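Long-range contacts in laccase (Uncultured bacterium, PDB 4F7K), which probably oxidises phenolic and related substrates while reducing dioxygen to water, as multicopper oxidases of the laccase type do: residues Glu43-Arg48 / Tyr89-Pro94; Met136-Arg141 / Ile189-Asp194; Arg348-Ile353 / Leu377-Glu382; His356-Phe361 / Cys388-Pro393. All coordinates share one frame; numbering follows the deposited sequence. Where two conformers were deposited one is given.

Interaction 1: Glu43-Arg48 / Tyr89-Pro94; sequences EVFDIR and YSFRAP
Phe45 and Phe91 meet through two different first torsions: CG of Phe45 stands beside its own backbone N (chi1 -82°), while CG of Phe91 lies between N and the carbonyl carbon (chi1 52°), and the ring ends up nearer the partner strand. They belong to an antiparallel pair in a four-stranded sheet of the cupredoxin-like first multicopper oxidase region. CB of Phe45 sits over one face of the Phe91 ring, 4.0 Å from its centroid. The two ring planes differ by 25° but are slid apart, so they touch chiefly where Phe45 CD2 comes within 3.6 Å of Phe91 CE1. At the edge of the Phe45 ring, in its plane, Ala93 CB packs 3.7 Å from CE2. Leu119 and Val121 of strand 116-122 also pack against Phe45, and Trp61 meets Phe91.

The backbone ladder keeps this register. Phe45 N donates to Phe91 O and Phe91 N to Phe45 O; Ile47 and Tyr89 make a second such pair, and Ala93 N adds a bond to Glu43 O at 3.1 Å.

The other face is mostly polar, with Val44 among Asp46, Ser90 and Arg92. In the conformer given, Ser90 OG donates to Asp46 OD1 at 2.9 Å, a doubtful bond because Asp46 has two conformers. Further along, the Arg92 guanidinium, its NH1 bonded to Gly42 O, lays one face against Val44, with NH1 3.4 Å from CG2.

Interaction 2: Met136-Arg141 / Ile189-Asp194; sequences MIDDWR and INVATD
Met136 and Ile137 pair in parallel with Ile189 and Asn190 inside the six-stranded sheet of the second multicopper oxidase region, just where the strand ending at Asn190 gives way to a turn. Ile137 carries the backbone pairing with both of its polar atoms. Its N donates to Ile189 O at 2.8 Å, almost straight, with an angle of 172° at the hydrogen. Its carbonyl receives Val191 N at 2.9 Å, in the carbonyl plane, and more weakly Ala192 N at 3.4 Å. That second N-H is shared: it also donates to Asn190 OD1 at 2.9 Å, closing an Asx turn that bends the chain as it leaves the strand. The amide of Asn190 is fixed from its other end, since ND2 donates to Leu227 O and Arg195 O.

The two methyls of Val191 divide between Met136 and Asp138. With chi1 at -58°, CG1 lies beside the backbone N and packs 3.9 Å from Met136 CG. The other methyl, CG2, reaches Asp138 CB at 3.5 Å, the two side chains crossing at about a right angle. Asp138 OD1 also touches Ala192 CA at 3.3 Å; the carboxylate has long, weak ion pairs with Lys113 (OD1) and Arg106 (OD2). Farther on, one water joins the segments, donating to Asp139 OD1 and accepting from Asp194 N.

Strand 131-140 runs between 167-173 and 183-190. Tyr116 of strand 116-122 packs against Met136, Asp138 and Val191, while Phe197 of strand 197-202 touches Ile137, Asn190 and Ala192.

Interaction 3: Arg348-Ile353 / Leu377-Glu382; sequences RFPHGI and LVDAGE
A short antiparallel ladder, with a type II beta turn leading out of it, joins His351 and Gly352 to Val378 and Leu377 at the edge of a five-stranded sheet. His351 and Val378 form its hydrogen-bonded pair: Val378 N donates to His351 O at 3.0 Å, and His351 N returns a bond to Val378 O at 3.1 Å, tilted 34° from that carbonyl's plane. Val378 O also accepts from Asn345 ND2. CG of Leu377 is anti to the backbone N (chi1 -178°), and the side-chain end comes nearer the partner, CD1 3.7 Å from His351 O. On the other face Val378 CG2 meets Ile353 CG1 at 4.2 Å.

His351 opens a histidine-rich run that continues to His356 and His358, consistent with the copper-binding signature of the multicopper oxidases. The His351 ring turns away from Val378; as modelled, its ND1 donates to Phe349 O, which lies near the ring plane.

Beyond the ladder, Glu382 N to Asp379 O at 3.1 Å closes the turn, and Asp379 OD1 accepts Ala380 N through its anti lone pair at 2.8 Å. The same OD1 lies alongside Pro350, 4.0 Å from CB. Ala380 points its methyl at residues 348-353, CB 3.3 Å from Arg348 O.

Interaction 4: His356-Phe361 / Cys388-Pro393; sequences HGHHFF and CVFDNP
His358 drives its imidazole into the bend formed by Phe390, Asp391 and Asn392. NE2 accepts Asn392 N at 3.1 Å, the donor tilted 34° from the ring plane. Phe390 supplies an edge-to-face contact, its CD1 sitting over the centre of the His358 ring at 3.9 Å. Asp391 lies alongside, pointing the opposite way, its OD1 3.4 Å from His358 CD2.

Its other nitrogen sets the His358 ring's rotation: ND1 donates to His356 O at 3.1 Å, in the ring plane. CG beside the backbone N (chi1 -64°) starts the imidazole toward the bend. An inverse gamma turn is built round Phe390, and Cys388 SG lies over the centre of its ring, 3.6 Å above the plane. Asn392 adds a side-chain bond, ND2 to Gly357 O at 3.1 Å on a carbonyl lone pair; ND2 also donates to Ile66 O. A water links His359 O to Val389 N just beyond the direct strand pairing of Phe361 with Val387.

The HLHGH run holding His356 and His358 resembles the family's copper-site signature; His358 has both nitrogens in hydrogen bonds. Trp396 of strand 395-402 meets His358 edge-to-face, and Leu355 of strand 351-355 packs on Phe360, Cys388 and Phe390.

Overall arrangement
Interactions 2 and 4 are the buried contacts, whereas interactions 1 and 3 are partly buried, with some residues exposed. Interaction 1 is a regular antiparallel ladder with aromatic residues inward and polar ones outward; interaction 2 is parallel and dissolves into a turn; interaction 3 has a single hydrogen-bonded pair before its turn; interaction 4 relies on side-chain bonds, rings and a water. Interactions 3 and 4 share one family region, and their segments alternate along the chain, so consecutive strands serve first one sheet and then the other. Their centres are still about 21 Å apart. Ile66 lies against both Phe91 of interaction 1 and Asn392 of interaction 4, bridging the first and third regions.

Interaction 1: Glu43-Arg48 / Tyr89-Pro94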
loop_
_atom_site.group_PDB
_atom_site.type_symbol
_atom_site.label_atom_id
_atom_site.label_comp_id
_atom_site.label_asym_id
_atom_site.label_seq_id
_atom_site.Cartn_x
_atom_site.Cartn_y
_atom_site.Cartn_z
ATOM N N GLU A 43 1.598 -10.810 -17.076
ATOM C CA GLU A 43 0.293 -11.430 -17.297
ATOM C C GLU A 43 -0.883 -10.473 -17.082
ATOM O O GLU A 43 -0.748 -9.394 -16.512
ATOM C CB GLU A 43 0.092 -12.627 -16.377
ATOM C CG GLU A 43 0.985 -13.839 -16.590
ATOM C CD GLU A 43 0.599 -15.005 -15.646
ATOM O OE1 GLU A 43 0.039 -14.762 -14.515
ATOM O OE2 GLU A 43 0.867 -16.170 -16.042
ATOM N N VAL A 44 -2.044 -10.903 -17.540
ATOM C CA VAL A 44 -3.233 -10.088 -17.509
ATOM C C VAL A 44 -4.051 -10.404 -16.272
ATOM O O VAL A 44 -4.299 -11.573 -15.980
ATOM C CB VAL A 44 -4.109 -10.311 -18.766
ATOM C CG1 VAL A 44 -5.191 -9.246 -18.854
ATOM C CG2 VAL A 44 -3.262 -10.272 -19.999
ATOM N N PHE A 45 -4.416 -9.360 -15.538
ATOM C CA PHE A 45 -5.466 -9.420 -14.520
ATOM C C PHE A 45 -6.763 -9.071 -15.216
ATOM O O PHE A 45 -6.886 -7.997 -15.807
ATOM C CB PHE A 45 -5.264 -8.333 -13.459
ATOM C CG PHE A 45 -4.270 -8.674 -12.394
ATOM C CD1 PHE A 45 -4.680 -9.333 -11.226
ATOM C CD2 PHE A 45 -2.925 -8.292 -12.521
ATOM C CE1 PHE A 45 -3.743 -9.617 -10.207
ATOM C CE2 PHE A 45 -1.987 -8.578 -11.512
ATOM C CZ PHE A 45 -2.401 -9.244 -10.359
ATOM N N ASP A 46 -7.725 -9.977 -15.158
ATOM C CA ASP A 46 -9.055 -9.727 -15.680
ATOM C C ASP A 46 -10.033 -9.791 -14.490
ATOM O O ASP A 46 -10.267 -10.870 -13.952
ATOM C CB ASP A 46 -9.384 -10.762 -16.766
ATOM C CG ASP A 46 -8.519 -10.597 -18.032
ATOM O OD1 ASP A 46 -8.508 -9.491 -18.607
ATOM O OD2 ASP A 46 -7.866 -11.571 -18.471
ATOM N N ILE A 47 -10.582 -8.644 -14.095
ATOM C CA ILE A 47 -11.365 -8.508 -12.863
ATOM C C ILE A 47 -12.757 -7.940 -13.158
ATOM O O ILE A 47 -12.877 -6.865 -13.745
ATOM C CB ILE A 47 -10.582 -7.619 -11.860
ATOM C CG1 ILE A 47 -9.314 -8.363 -11.429
ATOM C CG2 ILE A 47 -11.433 -7.232 -10.620
ATOM C CD1 ILE A 47 -8.079 -7.456 -11.074
ATOM N N ARG A 48 -13.808 -8.681 -12.798
ATOM C CA ARG A 48 -15.164 -8.156 -12.915
ATOM C C ARG A 48 -15.609 -7.570 -11.549
ATOM O O ARG A 48 -16.003 -8.307 -10.647
ATOM C CB ARG A 48 -16.139 -9.207 -13.477
ATOM C CG ARG A 48 -17.566 -8.683 -13.786
ATOM C CD ARG A 48 -18.519 -9.790 -14.298
ATOM N NE ARG A 48 -19.925 -9.540 -13.936
ATOM C CZ ARG A 48 -21.000 -10.136 -14.487
ATOM N NH1 ARG A 48 -20.879 -11.030 -15.476
ATOM N NH2 ARG A 48 -22.225 -9.827 -14.054
ATOM N N TYR A 89 -12.315 -4.682 -15.129
ATOM C CA TYR A 89 -10.918 -4.201 -15.076
ATOM C C TYR A 89 -9.986 -5.205 -15.710
ATOM O O TYR A 89 -9.887 -6.355 -15.270
ATOM C CB TYR A 89 -10.446 -3.908 -13.653
ATOM C CG TYR A 89 -11.130 -2.720 -13.028
ATOM C CD1 TYR A 89 -10.683 -1.416 -13.300
ATOM C CD2 TYR A 89 -12.235 -2.892 -12.160
ATOM C CE1 TYR A 89 -11.306 -0.294 -12.720
ATOM C CE2 TYR A 89 -12.875 -1.767 -11.583
ATOM C CZ TYR A 89 -12.395 -0.482 -11.872
ATOM O OH TYR A 89 -12.992 0.610 -11.307
ATOM N N SER A 90 -9.283 -4.775 -16.733
ATOM C CA SER A 90 -8.377 -5.676 -17.403
ATOM C C SER A 90 -7.060 -4.995 -17.782
ATOM O O SER A 90 -7.037 -4.100 -18.620
ATOM C CB SER A 90 -9.066 -6.291 -18.615
ATOM O OG SER A 90 -8.090 -6.804 -19.488
ATOM N N PHE A 91 -5.971 -5.428 -17.158
ATOM C CA PHE A 91 -4.660 -4.840 -17.407
ATOM C C PHE A 91 -3.547 -5.862 -17.211
ATOM O O PHE A 91 -3.675 -6.813 -16.416
ATOM C CB PHE A 91 -4.436 -3.663 -16.451
ATOM C CG PHE A 91 -4.671 -4.019 -15.014
ATOM C CD1 PHE A 91 -3.631 -4.473 -14.223
ATOM C CD2 PHE A 91 -5.946 -3.916 -14.456
ATOM C CE1 PHE A 91 -3.852 -4.817 -12.909
ATOM C CE2 PHE A 91 -6.173 -4.254 -13.139
ATOM C CZ PHE A 91 -5.137 -4.701 -12.364
ATOM N N ARG A 92 -2.457 -5.650 -17.947
ATOM C CA ARG A 92 -1.213 -6.403 -17.772
ATOM C C ARG A 92 -0.438 -5.752 -16.628
ATOM O O ARG A 92 -0.352 -4.524 -16.559
ATOM C CB ARG A 92 -0.389 -6.417 -19.068
ATOM C CG ARG A 92 -0.958 -7.360 -20.148
ATOM C CD ARG A 92 0.038 -7.649 -21.310
ATOM N NE ARG A 92 -0.565 -8.426 -22.408
ATOM C CZ ARG A 92 -0.643 -9.755 -22.436
ATOM N NH1 ARG A 92 -0.151 -10.474 -21.432
ATOM N NH2 ARG A 92 -1.209 -10.372 -23.478
ATOM N N ALA A 93 0.085 -6.553 -15.705
ATOM C CA ALA A 93 0.917 -6.013 -14.632
ATOM C C ALA A 93 2.378 -6.146 -15.039
ATOM O O ALA A 93 2.865 -7.255 -15.249
ATOM C CB ALA A 93 0.637 -6.717 -13.300
ATOM N N PRO A 94 3.079 -5.013 -15.201
ATOM C CA PRO A 94 4.419 -5.083 -15.783
ATOM C C PRO A 94 5.533 -5.187 -14.727
ATOM O O PRO A 94 6.680 -5.479 -15.073
ATOM C CB PRO A 94 4.519 -3.750 -16.542
ATOM C CG PRO A 94 3.731 -2.799 -15.634
ATOM C CD PRO A 94 2.631 -3.616 -15.013
#

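Interaction 2: Met136-Arg141 / Ile189-Asp194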
loop_
_atom_site.group_PDB
_atom_site.type_symbol
_atom_site.label_atom_id
_atom_site.label_comp_id
_atom_site.label_asym_id
_atom_site.label_seq_id
_atom_site.Cartn_x
_atom_site.Cartn_y
_atom_site.Cartn_z
ATOM N N MET A 136 -0.857 -6.691 6.598
ATOM C CA MET A 136 -1.611 -5.468 6.416
ATOM C C MET A 136 -1.834 -4.824 7.781
ATOM O O MET A 136 -2.465 -5.416 8.704
ATOM C CB MET A 136 -2.928 -5.734 5.654
ATOM C CG MET A 136 -2.704 -6.072 4.158
ATOM S SD MET A 136 -4.088 -7.020 3.392
ATOM C CE MET A 136 -3.938 -8.661 4.145
ATOM N N ILE A 137 -1.276 -3.637 7.938
ATOM C CA ILE A 137 -1.379 -2.952 9.211
ATOM C C ILE A 137 -2.410 -1.841 9.086
ATOM O O ILE A 137 -2.373 -1.053 8.147
ATOM C CB ILE A 137 -0.008 -2.414 9.684
ATOM C CG1 ILE A 137 1.015 -3.561 9.714
ATOM C CG2 ILE A 137 -0.124 -1.754 11.059
ATOM C CD1 ILE A 137 2.470 -3.139 10.067
ATOM N N ASP A 138 -3.364 -1.818 10.010
ATOM C CA ASP A 138 -4.447 -0.823 9.957
ATOM C C ASP A 138 -4.738 -0.437 11.409
ATOM O O ASP A 138 -4.365 -1.143 12.347
ATOM C CB ASP A 138 -5.672 -1.472 9.281
ATOM C CG ASP A 138 -6.642 -0.470 8.639
ATOM O OD1 ASP A 138 -6.431 0.774 8.779
ATOM O OD2 ASP A 138 -7.632 -0.981 7.987
ATOM N N ASP A 139 -5.361 0.704 11.631
ATOM C CA ASP A 139 -5.892 0.912 12.974
ATOM C C ASP A 139 -7.374 1.209 12.969
ATOM O O ASP A 139 -7.968 1.410 11.911
ATOM C CB ASP A 139 -5.080 1.930 13.742
ATOM C CG ASP A 139 -5.455 3.295 13.405
ATOM O OD1 ASP A 139 -5.642 3.526 12.184
ATOM O OD2 ASP A 139 -5.588 4.097 14.355
ATOM N N TRP A 140 -8.007 1.149 14.131
ATOM C CA TRP A 140 -9.466 1.186 14.139
ATOM C C TRP A 140 -9.971 1.842 15.421
ATOM O O TRP A 140 -9.370 1.706 16.473
ATOM C CB TRP A 140 -10.114 -0.213 14.085
ATOM C CG TRP A 140 -9.980 -1.040 12.849
ATOM C CD1 TRP A 140 -10.862 -1.155 11.809
ATOM C CD2 TRP A 140 -8.924 -1.955 12.584
ATOM N NE1 TRP A 140 -10.375 -2.065 10.871
ATOM C CE2 TRP A 140 -9.185 -2.562 11.341
ATOM C CE3 TRP A 140 -7.771 -2.311 13.287
ATOM C CZ2 TRP A 140 -8.349 -3.503 10.798
ATOM C CZ3 TRP A 140 -6.949 -3.235 12.760
ATOM C CH2 TRP A 140 -7.215 -3.821 11.514
ATOM N N ARG A 141 -11.086 2.533 15.305
ATOM C CA ARG A 141 -11.796 3.028 16.476
ATOM C C ARG A 141 -13.062 2.212 16.492
ATOM O O ARG A 141 -13.927 2.362 15.628
ATOM C CB ARG A 141 -12.055 4.523 16.342
ATOM N N ILE A 189 2.314 -3.919 4.412
ATOM C CA ILE A 189 1.544 -2.898 3.776
ATOM C C ILE A 189 0.859 -2.076 4.843
ATOM O O ILE A 189 0.125 -2.649 5.667
ATOM C CB ILE A 189 0.449 -3.478 2.856
ATOM C CG1 ILE A 189 1.039 -4.511 1.885
ATOM C CG2 ILE A 189 -0.233 -2.329 2.128
ATOM C CD1 ILE A 189 -0.007 -5.281 1.028
ATOM N N ASN A 190 1.080 -0.759 4.817
ATOM C CA ASN A 190 0.337 0.148 5.698
ATOM C C ASN A 190 -0.968 0.506 4.997
ATOM O O ASN A 190 -0.941 1.281 4.016
ATOM C CB ASN A 190 1.136 1.424 6.062
ATOM C CG ASN A 190 0.329 2.380 6.993
ATOM O OD1 ASN A 190 -0.861 2.158 7.230
ATOM N ND2 ASN A 190 0.976 3.436 7.520
ATOM N N VAL A 191 -2.080 -0.112 5.431
ATOM C CA VAL A 191 -3.369 0.100 4.770
ATOM C C VAL A 191 -4.223 1.126 5.525
ATOM O O VAL A 191 -5.337 1.418 5.118
ATOM C CB VAL A 191 -4.170 -1.215 4.553
ATOM C CG1 VAL A 191 -3.340 -2.213 3.726
ATOM C CG2 VAL A 191 -4.613 -1.856 5.922
ATOM N N ALA A 192 -3.703 1.671 6.622
ATOM C CA ALA A 192 -4.359 2.819 7.266
ATOM C C ALA A 192 -4.421 4.045 6.350
ATOM O O ALA A 192 -3.551 4.268 5.499
ATOM C CB ALA A 192 -3.661 3.176 8.600
ATOM N N THR A 193 -5.462 4.843 6.492
ATOM C CA THR A 193 -5.567 6.041 5.690
ATOM C C THR A 193 -4.904 7.249 6.414
ATOM O O THR A 193 -4.573 8.257 5.803
ATOM C CB THR A 193 -7.066 6.353 5.391
ATOM O OG1 THR A 193 -7.885 6.309 6.594
ATOM C CG2 THR A 193 -7.605 5.374 4.381
ATOM N N ASP A 194 -4.756 7.156 7.728
ATOM C CA ASP A 194 -4.555 8.364 8.528
ATOM C C ASP A 194 -3.480 8.247 9.565
ATOM O O ASP A 194 -3.323 9.178 10.341
ATOM C CB ASP A 194 -5.869 8.854 9.181
ATOM C CG ASP A 194 -6.839 9.437 8.174
ATOM O OD1 ASP A 194 -6.612 10.575 7.713
ATOM O OD2 ASP A 194 -7.845 8.756 7.827
HETATM O O HOH W 1 -6.175 5.225 9.686
#

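Interaction 3: Arg348-Ile353 / Leu377-Glu382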
loop_
_atom_site.group_PDB
_atom_site.type_symbol
_atom_site.label_atom_id
_atom_site.label_comp_id
_atom_site.label_asym_id
_atom_site.label_seq_id
_atom_site.Cartn_x
_atom_site.Cartn_y
_atom_site.Cartn_z
ATOM N N ARG A 348 -0.085 22.356 9.707
ATOM C CA ARG A 348 0.344 21.625 10.935
ATOM C C ARG A 348 0.226 20.089 10.889
ATOM O O ARG A 348 0.634 19.387 11.824
ATOM C CB ARG A 348 -0.402 22.158 12.155
ATOM C CG ARG A 348 -0.123 23.627 12.448
ATOM C CD ARG A 348 -1.227 24.211 13.329
ATOM N NE ARG A 348 -1.347 23.514 14.612
ATOM C CZ ARG A 348 -0.444 23.577 15.597
ATOM N NH1 ARG A 348 0.667 24.295 15.465
ATOM N NH2 ARG A 348 -0.647 22.916 16.726
ATOM N N PHE A 349 -0.289 19.568 9.778
ATOM C CA PHE A 349 -0.496 18.134 9.635
ATOM C C PHE A 349 0.260 17.533 8.450
ATOM O O PHE A 349 0.295 18.124 7.348
ATOM C CB PHE A 349 -1.993 17.820 9.584
ATOM C CG PHE A 349 -2.680 18.017 10.898
ATOM C CD1 PHE A 349 -2.887 16.943 11.757
ATOM C CD2 PHE A 349 -3.080 19.285 11.306
ATOM C CE1 PHE A 349 -3.510 17.146 13.008
ATOM C CE2 PHE A 349 -3.703 19.483 12.559
ATOM C CZ PHE A 349 -3.913 18.415 13.390
ATOM N N PRO A 350 0.886 16.373 8.670
ATOM C CA PRO A 350 1.552 15.615 7.587
ATOM C C PRO A 350 0.536 15.219 6.513
ATOM O O PRO A 350 -0.625 14.965 6.850
ATOM C CB PRO A 350 2.066 14.362 8.303
ATOM C CG PRO A 350 1.201 14.274 9.564
ATOM C CD PRO A 350 0.965 15.670 9.964
ATOM N N HIS A 351 0.964 15.220 5.252
ATOM C CA HIS A 351 0.122 14.833 4.147
ATOM C C HIS A 351 0.714 13.623 3.476
ATOM O O HIS A 351 1.928 13.571 3.278
ATOM C CB HIS A 351 0.059 15.922 3.076
ATOM C CG HIS A 351 -0.844 17.060 3.408
ATOM N ND1 HIS A 351 -0.678 17.834 4.539
ATOM C CD2 HIS A 351 -1.913 17.572 2.751
ATOM C CE1 HIS A 351 -1.613 18.771 4.573
ATOM N NE2 HIS A 351 -2.368 18.643 3.494
ATOM N N GLY A 352 -0.140 12.654 3.147
ATOM C CA GLY A 352 0.245 11.529 2.331
ATOM C C GLY A 352 0.074 11.894 0.861
ATOM O O GLY A 352 -0.940 12.469 0.471
ATOM N N ILE A 353 1.044 11.585 0.040
ATOM C CA ILE A 353 0.995 12.004 -1.375
ATOM C C ILE A 353 1.108 10.806 -2.283
ATOM O O ILE A 353 2.103 10.102 -2.237
ATOM C CB ILE A 353 2.197 12.920 -1.690
ATOM C CG1 ILE A 353 2.271 14.065 -0.655
ATOM C CG2 ILE A 353 2.198 13.398 -3.169
ATOM C CD1 ILE A 353 1.478 15.352 -1.045
ATOM N N LEU A 377 5.415 10.817 1.941
ATOM C CA LEU A 377 4.867 11.512 3.100
ATOM C C LEU A 377 5.618 12.788 3.302
ATOM O O LEU A 377 6.841 12.768 3.342
ATOM C CB LEU A 377 4.958 10.683 4.398
ATOM C CG LEU A 377 4.313 11.490 5.552
ATOM C CD1 LEU A 377 2.895 11.032 5.861
ATOM C CD2 LEU A 377 5.190 11.563 6.814
ATOM N N VAL A 378 4.895 13.896 3.390
ATOM C CA VAL A 378 5.529 15.184 3.656
ATOM C C VAL A 378 5.035 15.719 4.979
ATOM O O VAL A 378 3.876 16.124 5.113
ATOM C CB VAL A 378 5.263 16.213 2.550
ATOM C CG1 VAL A 378 6.009 17.528 2.842
ATOM C CG2 VAL A 378 5.692 15.651 1.190
ATOM N N ASP A 379 5.931 15.717 5.960
ATOM C CA ASP A 379 5.571 16.185 7.272
ATOM C C ASP A 379 5.229 17.661 7.304
ATOM O O ASP A 379 5.550 18.417 6.377
ATOM C CB ASP A 379 6.628 15.826 8.309
ATOM C CG ASP A 379 6.001 15.330 9.621
ATOM O OD1 ASP A 379 5.127 16.041 10.218
ATOM O OD2 ASP A 379 6.378 14.203 10.030
ATOM N N ALA A 380 4.521 18.048 8.363
ATOM C CA ALA A 380 4.046 19.415 8.583
ATOM C C ALA A 380 5.198 20.397 8.568
ATOM O O ALA A 380 6.229 20.149 9.184
ATOM C CB ALA A 380 3.343 19.489 9.924
ATOM N N GLY A 381 5.013 21.521 7.880
ATOM C CA GLY A 381 6.057 22.545 7.762
ATOM C C GLY A 381 7.285 22.111 6.982
ATOM O O GLY A 381 8.333 22.748 7.059
ATOM N N GLU A 382 7.178 21.022 6.231
ATOM C CA GLU A 382 8.333 20.528 5.485
ATOM C C GLU A 382 8.138 20.605 3.973
ATOM O O GLU A 382 7.012 20.710 3.481
ATOM C CB GLU A 382 8.755 19.131 5.959
ATOM C CG GLU A 382 9.397 19.150 7.356
ATOM C CD GLU A 382 9.976 17.794 7.836
ATOM O OE1 GLU A 382 9.844 16.747 7.153
ATOM O OE2 GLU A 382 10.582 17.796 8.931
#

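Interaction 4: His356-Phe361 / Cys388-Pro393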
loop_
_atom_site.group_PDB
_atom_site.type_symbol
_atom_site.label_atom_id
_atom_site.label_comp_id
_atom_site.label_asym_id
_atom_site.label_seq_id
_atom_site.Cartn_x
_atom_site.Cartn_y
_atom_site.Cartn_z
ATOM N N HIS A 356 -0.593 8.765 -9.400
ATOM C CA HIS A 356 -1.191 7.635 -10.114
ATOM C C HIS A 356 -0.384 7.309 -11.388
ATOM O O HIS A 356 0.145 8.206 -12.049
ATOM C CB HIS A 356 -2.668 7.930 -10.459
ATOM C CG HIS A 356 -3.611 7.793 -9.293
ATOM N ND1 HIS A 356 -4.872 7.247 -9.417
ATOM C CD2 HIS A 356 -3.472 8.115 -7.986
ATOM C CE1 HIS A 356 -5.483 7.266 -8.245
ATOM N NE2 HIS A 356 -4.654 7.784 -7.358
ATOM N N GLY A 357 -0.268 6.017 -11.673
ATOM C CA GLY A 357 0.251 5.530 -12.932
ATOM C C GLY A 357 1.763 5.569 -13.098
ATOM O O GLY A 357 2.249 5.103 -14.070
ATOM N N HIS A 358 2.471 6.082 -12.102
ATOM C CA HIS A 358 3.906 6.289 -12.123
ATOM C C HIS A 358 4.473 6.020 -10.745
ATOM O O HIS A 358 3.758 6.168 -9.733
ATOM C CB HIS A 358 4.188 7.753 -12.465
ATOM C CG HIS A 358 3.733 8.121 -13.831
ATOM N ND1 HIS A 358 2.403 8.351 -14.130
ATOM C CD2 HIS A 358 4.417 8.201 -15.006
ATOM C CE1 HIS A 358 2.298 8.592 -15.430
ATOM N NE2 HIS A 358 3.506 8.526 -15.980
ATOM N N HIS A 359 5.732 5.579 -10.722
ATOM C CA HIS A 359 6.574 5.660 -9.535
ATOM C C HIS A 359 7.488 6.876 -9.665
ATOM O O HIS A 359 7.684 7.397 -10.753
ATOM C CB HIS A 359 7.393 4.382 -9.348
ATOM C CG HIS A 359 6.657 3.292 -8.616
ATOM N ND1 HIS A 359 5.576 2.620 -9.157
ATOM C CD2 HIS A 359 6.874 2.735 -7.403
ATOM C CE1 HIS A 359 5.142 1.719 -8.294
ATOM N NE2 HIS A 359 5.918 1.760 -7.227
ATOM N N PHE A 360 8.036 7.336 -8.547
ATOM C CA PHE A 360 8.890 8.516 -8.533
ATOM C C PHE A 360 9.977 8.373 -7.480
ATOM O O PHE A 360 9.806 7.617 -6.505
ATOM C CB PHE A 360 8.063 9.766 -8.224
ATOM C CG PHE A 360 7.296 9.678 -6.929
ATOM C CD1 PHE A 360 7.924 9.926 -5.717
ATOM C CD2 PHE A 360 5.948 9.319 -6.928
ATOM C CE1 PHE A 360 7.211 9.849 -4.508
ATOM C CE2 PHE A 360 5.236 9.225 -5.725
ATOM C CZ PHE A 360 5.881 9.492 -4.510
ATOM N N PHE A 361 11.076 9.113 -7.667
ATOM C CA PHE A 361 12.138 9.188 -6.659
ATOM C C PHE A 361 11.910 10.287 -5.604
ATOM O O PHE A 361 11.617 11.435 -5.954
ATOM C CB PHE A 361 13.491 9.444 -7.319
ATOM C CG PHE A 361 13.966 8.331 -8.211
ATOM C CD1 PHE A 361 14.646 7.232 -7.683
ATOM C CD2 PHE A 361 13.782 8.406 -9.592
ATOM C CE1 PHE A 361 15.116 6.211 -8.516
ATOM C CE2 PHE A 361 14.239 7.386 -10.435
ATOM C CZ PHE A 361 14.908 6.288 -9.899
ATOM N N CYS A 388 10.006 12.561 -11.214
ATOM C CA CYS A 388 9.231 11.579 -11.953
ATOM C C CYS A 388 9.443 11.674 -13.463
ATOM O O CYS A 388 9.477 12.746 -14.027
ATOM C CB CYS A 388 7.752 11.766 -11.659
ATOM S SG CYS A 388 6.705 10.630 -12.560
ATOM N N VAL A 389 9.530 10.528 -14.117
ATOM C CA VAL A 389 9.524 10.495 -15.569
ATOM C C VAL A 389 8.133 10.115 -16.003
ATOM O O VAL A 389 7.754 8.944 -15.928
ATOM C CB VAL A 389 10.580 9.479 -16.139
ATOM C CG1 VAL A 389 10.470 9.358 -17.692
ATOM C CG2 VAL A 389 11.975 9.881 -15.724
ATOM N N PHE A 390 7.379 11.107 -16.462
ATOM C CA PHE A 390 6.074 10.873 -17.054
ATOM C C PHE A 390 6.038 10.128 -18.396
ATOM O O PHE A 390 5.861 10.741 -19.444
ATOM C CB PHE A 390 5.314 12.190 -17.117
ATOM C CG PHE A 390 5.059 12.761 -15.749
ATOM C CD1 PHE A 390 4.074 12.202 -14.928
ATOM C CD2 PHE A 390 5.856 13.782 -15.238
ATOM C CE1 PHE A 390 3.847 12.696 -13.654
ATOM C CE2 PHE A 390 5.640 14.276 -13.959
ATOM C CZ PHE A 390 4.625 13.735 -13.165
ATOM N N ASP A 391 6.154 8.796 -18.321
ATOM C CA ASP A 391 6.191 7.890 -19.492
ATOM C C ASP A 391 4.847 7.179 -19.771
ATOM O O ASP A 391 4.640 6.655 -20.896
ATOM C CB ASP A 391 7.278 6.820 -19.288
ATOM C CG ASP A 391 7.060 6.012 -17.999
ATOM O OD1 ASP A 391 6.130 6.375 -17.258
ATOM O OD2 ASP A 391 7.795 5.037 -17.716
ATOM N N ASN A 392 3.959 7.127 -18.752
ATOM C CA ASN A 392 2.598 6.509 -18.873
ATOM C C ASN A 392 1.524 7.492 -19.324
ATOM O O ASN A 392 1.218 8.465 -18.618
ATOM C CB ASN A 392 2.174 5.833 -17.542
ATOM C CG ASN A 392 1.048 4.760 -17.708
ATOM O OD1 ASN A 392 0.388 4.626 -18.749
ATOM N ND2 ASN A 392 0.832 4.010 -16.647
ATOM N N PRO A 393 0.929 7.255 -20.505
ATOM C CA PRO A 393 0.020 8.269 -21.033
ATOM C C PRO A 393 -1.338 8.307 -20.375
ATOM O O PRO A 393 -1.929 7.258 -20.050
ATOM C CB PRO A 393 -0.154 7.863 -22.515
ATOM C CG PRO A 393 0.991 6.966 -22.794
ATOM C CD PRO A 393 1.241 6.231 -21.515
HETATM O O HOH W 2 9.847 7.767 -12.361
#